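Local structure of putative capsular polysaccharide biosynthesis protein (Streptococcus pneumoniae serotype 4, 6EWJ) at residues 120-125 and 151-156. The protein is probably a pyridoxal phosphate-dependent sugar aminotransferase that serves teichoic acid biosynthesis in pneumococcus. Sequence-based numbering, arbitrary orientation.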
loop_
_atom_site.group_PDB
_atom_site.type_symbol
_atom_site.label_atom_id
_atom_site.label_comp_id
_atom_site.label_asym_id
_atom_site.label_seq_id
_atom_site.Cartn_x
_atom_site.Cartn_y
_atom_site.Cartn_z
ATOM N N LEU A 120 -23.840 -1.379 -26.247
ATOM C CA LEU A 120 -24.248 -1.902 -24.943
ATOM C C LEU A 120 -23.740 -0.998 -23.805
ATOM O O LEU A 120 -24.413 -0.851 -22.802
ATOM C CB LEU A 120 -23.769 -3.335 -24.758
ATOM C CG LEU A 120 -24.411 -4.436 -25.629
ATOM C CD1 LEU A 120 -23.748 -5.765 -25.321
ATOM C CD2 LEU A 120 -25.919 -4.547 -25.428
ATOM N N LEU A 121 -22.571 -0.377 -23.994
ATOM C CA LEU A 121 -22.073 0.648 -23.039
ATOM C C LEU A 121 -23.026 1.826 -22.896
ATOM O O LEU A 121 -23.409 2.197 -21.780
ATOM C CB LEU A 121 -20.719 1.163 -23.483
ATOM C CG LEU A 121 -20.090 2.333 -22.698
ATOM C CD1 LEU A 121 -19.977 1.951 -21.264
ATOM C CD2 LEU A 121 -18.742 2.714 -23.206
ATOM N N GLU A 122 -23.458 2.381 -24.043
ATOM C CA GLU A 122 -24.508 3.416 -24.048
ATOM C C GLU A 122 -25.748 2.989 -23.251
ATOM O O GLU A 122 -26.259 3.752 -22.418
ATOM C CB GLU A 122 -24.951 3.783 -25.486
ATOM C CG GLU A 122 -23.998 4.706 -26.195
ATOM C CD GLU A 122 -24.425 5.027 -27.608
ATOM O OE1 GLU A 122 -25.588 4.790 -27.973
ATOM O OE2 GLU A 122 -23.599 5.546 -28.374
ATOM N N GLN A 123 -26.225 1.773 -23.517
ATOM C CA GLN A 123 -27.409 1.238 -22.823
ATOM C C GLN A 123 -27.234 1.102 -21.307
ATOM O O GLN A 123 -28.173 1.310 -20.577
ATOM C CB GLN A 123 -27.777 -0.134 -23.353
ATOM C CG GLN A 123 -28.276 -0.157 -24.775
ATOM C CD GLN A 123 -28.535 -1.575 -25.256
ATOM O OE1 GLN A 123 -28.836 -2.480 -24.452
ATOM N NE2 GLN A 123 -28.442 -1.783 -26.574
ATOM N N ALA A 124 -26.028 0.750 -20.871
ATOM C CA ALA A 124 -25.730 0.568 -19.449
ATOM C C ALA A 124 -25.623 1.876 -18.657
ATOM O O ALA A 124 -25.677 1.848 -17.414
ATOM C CB ALA A 124 -24.446 -0.225 -19.281
ATOM N N ILE A 125 -25.516 3.003 -19.344
ATOM C CA ILE A 125 -25.431 4.319 -18.681
ATOM C C ILE A 125 -26.762 4.731 -18.032
ATOM O O ILE A 125 -27.818 4.645 -18.637
ATOM C CB ILE A 125 -24.888 5.417 -19.657
ATOM C CG1 ILE A 125 -23.395 5.206 -19.861
ATOM C CG2 ILE A 125 -25.147 6.829 -19.149
ATOM C CD1 ILE A 125 -22.777 5.993 -20.996
ATOM N N VAL A 151 -20.032 9.412 -23.819
ATOM C CA VAL A 151 -20.232 10.221 -22.595
ATOM C C VAL A 151 -20.859 11.584 -22.904
ATOM O O VAL A 151 -21.703 12.077 -22.151
ATOM C CB VAL A 151 -18.957 10.391 -21.744
ATOM C CG1 VAL A 151 -18.407 9.027 -21.328
ATOM C CG2 VAL A 151 -17.898 11.208 -22.460
ATOM N N GLU A 152 -20.440 12.173 -24.022
ATOM C CA GLU A 152 -21.031 13.415 -24.515
ATOM C C GLU A 152 -22.484 13.246 -24.872
ATOM O O GLU A 152 -23.289 14.105 -24.529
ATOM C CB GLU A 152 -20.282 13.883 -25.742
ATOM C CG GLU A 152 -20.790 15.175 -26.377
ATOM C CD GLU A 152 -20.783 16.382 -25.457
ATOM O OE1 GLU A 152 -19.970 16.515 -24.502
ATOM O OE2 GLU A 152 -21.660 17.209 -25.707
ATOM N N LYS A 153 -22.798 12.164 -25.582
ATOM C CA LYS A 153 -24.168 11.877 -26.006
ATOM C C LYS A 153 -25.111 11.743 -24.814
ATOM O O LYS A 153 -26.242 12.197 -24.871
ATOM C CB LYS A 153 -24.223 10.609 -26.870
ATOM C CG LYS A 153 -25.630 10.176 -27.256
ATOM C CD LYS A 153 -25.672 8.921 -28.149
ATOM C CE LYS A 153 -26.959 8.862 -28.957
ATOM N NZ LYS A 153 -27.175 7.487 -29.485
ATOM N N LYS A 154 -24.629 11.114 -23.740
ATOM C CA LYS A 154 -25.434 10.879 -22.532
ATOM C C LYS A 154 -25.269 11.943 -21.455
ATOM O O LYS A 154 -25.712 11.741 -20.326
ATOM C CB LYS A 154 -25.080 9.501 -21.955
ATOM C CG LYS A 154 -25.333 8.349 -22.903
ATOM C CD LYS A 154 -26.815 8.199 -23.209
ATOM C CE LYS A 154 -27.133 6.815 -23.718
ATOM N NZ LYS A 154 -28.601 6.606 -23.874
ATOM N N ARG A 155 -24.615 13.058 -21.786
ATOM C CA ARG A 155 -24.331 14.113 -20.817
ATOM C C ARG A 155 -25.541 14.505 -19.930
ATOM O O ARG A 155 -25.363 14.752 -18.729
ATOM C CB ARG A 155 -23.681 15.327 -21.510
ATOM C CG ARG A 155 -23.708 16.644 -20.705
ATOM C CD ARG A 155 -22.368 17.402 -20.576
ATOM N NE ARG A 155 -21.386 17.351 -21.654
ATOM C CZ ARG A 155 -20.181 17.894 -21.514
ATOM N NH1 ARG A 155 -19.835 18.466 -20.358
ATOM N NH2 ARG A 155 -19.319 17.860 -22.508
ATOM N N ASP A 156 -26.749 14.530 -20.504
ATOM C CA ASP A 156 -27.967 14.886 -19.752
ATOM C C ASP A 156 -28.382 13.890 -18.651
ATOM O O ASP A 156 -29.159 14.258 -17.764
ATOM C CB ASP A 156 -29.145 15.129 -20.700
ATOM C CG ASP A 156 -28.935 16.332 -21.614
ATOM O OD1 ASP A 156 -28.009 17.142 -21.375
ATOM O OD2 ASP A 156 -29.718 16.470 -22.587
#
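Lys153 and Lys154 reach Glu122 and Ile125 along different paths: Lys153 sets CG opposite its own backbone N (chi1 175°) and runs out fully extended, whereas Lys154 turns CG back beside the N and kinks again at chi2 (-65°), so that its chain is drawn across the end of helix 118-124. Extended beyond CG, Glu122 meets Lys153 at roughly a right angle. Its OE1 lies 3.5 Å from Lys153 NZ, a salt bridge whose hydrogen bond is weak, while Lys153 CD passes 4.0 Å from the other oxygen, OE2 of Glu122. That second oxygen is engaged by Arg146, about two turns earlier in helix 144-153, so the carboxylate is shared between two cations of the same helix, which probably favours its charged form. Both helices flank the central sheet of the large domain in this fold-type I, aspartate-aminotransferase-like enzyme, and the contact joins their C-terminal ends at the periphery, away from the cofactor site. Lys154, the first residue after helix 144-153 to leave helical geometry, brings its CE to 3.4 Å from the backbone O of Glu122. Lys154 NZ stops short of the carboxylate, 5.4 Å from Glu122 OE1. Nearer the backbone the contact is apolar: Lys154 CB packs 3.9 Å from Ile125 CG2, and Lys154 CG sits 4.0 Å from Ile125 CD1. Both branches of the isoleucine thus lie against the lysine methylenes, while Ile84 of strand 82-86, Val150 and Ile171 also touch this buried side chain.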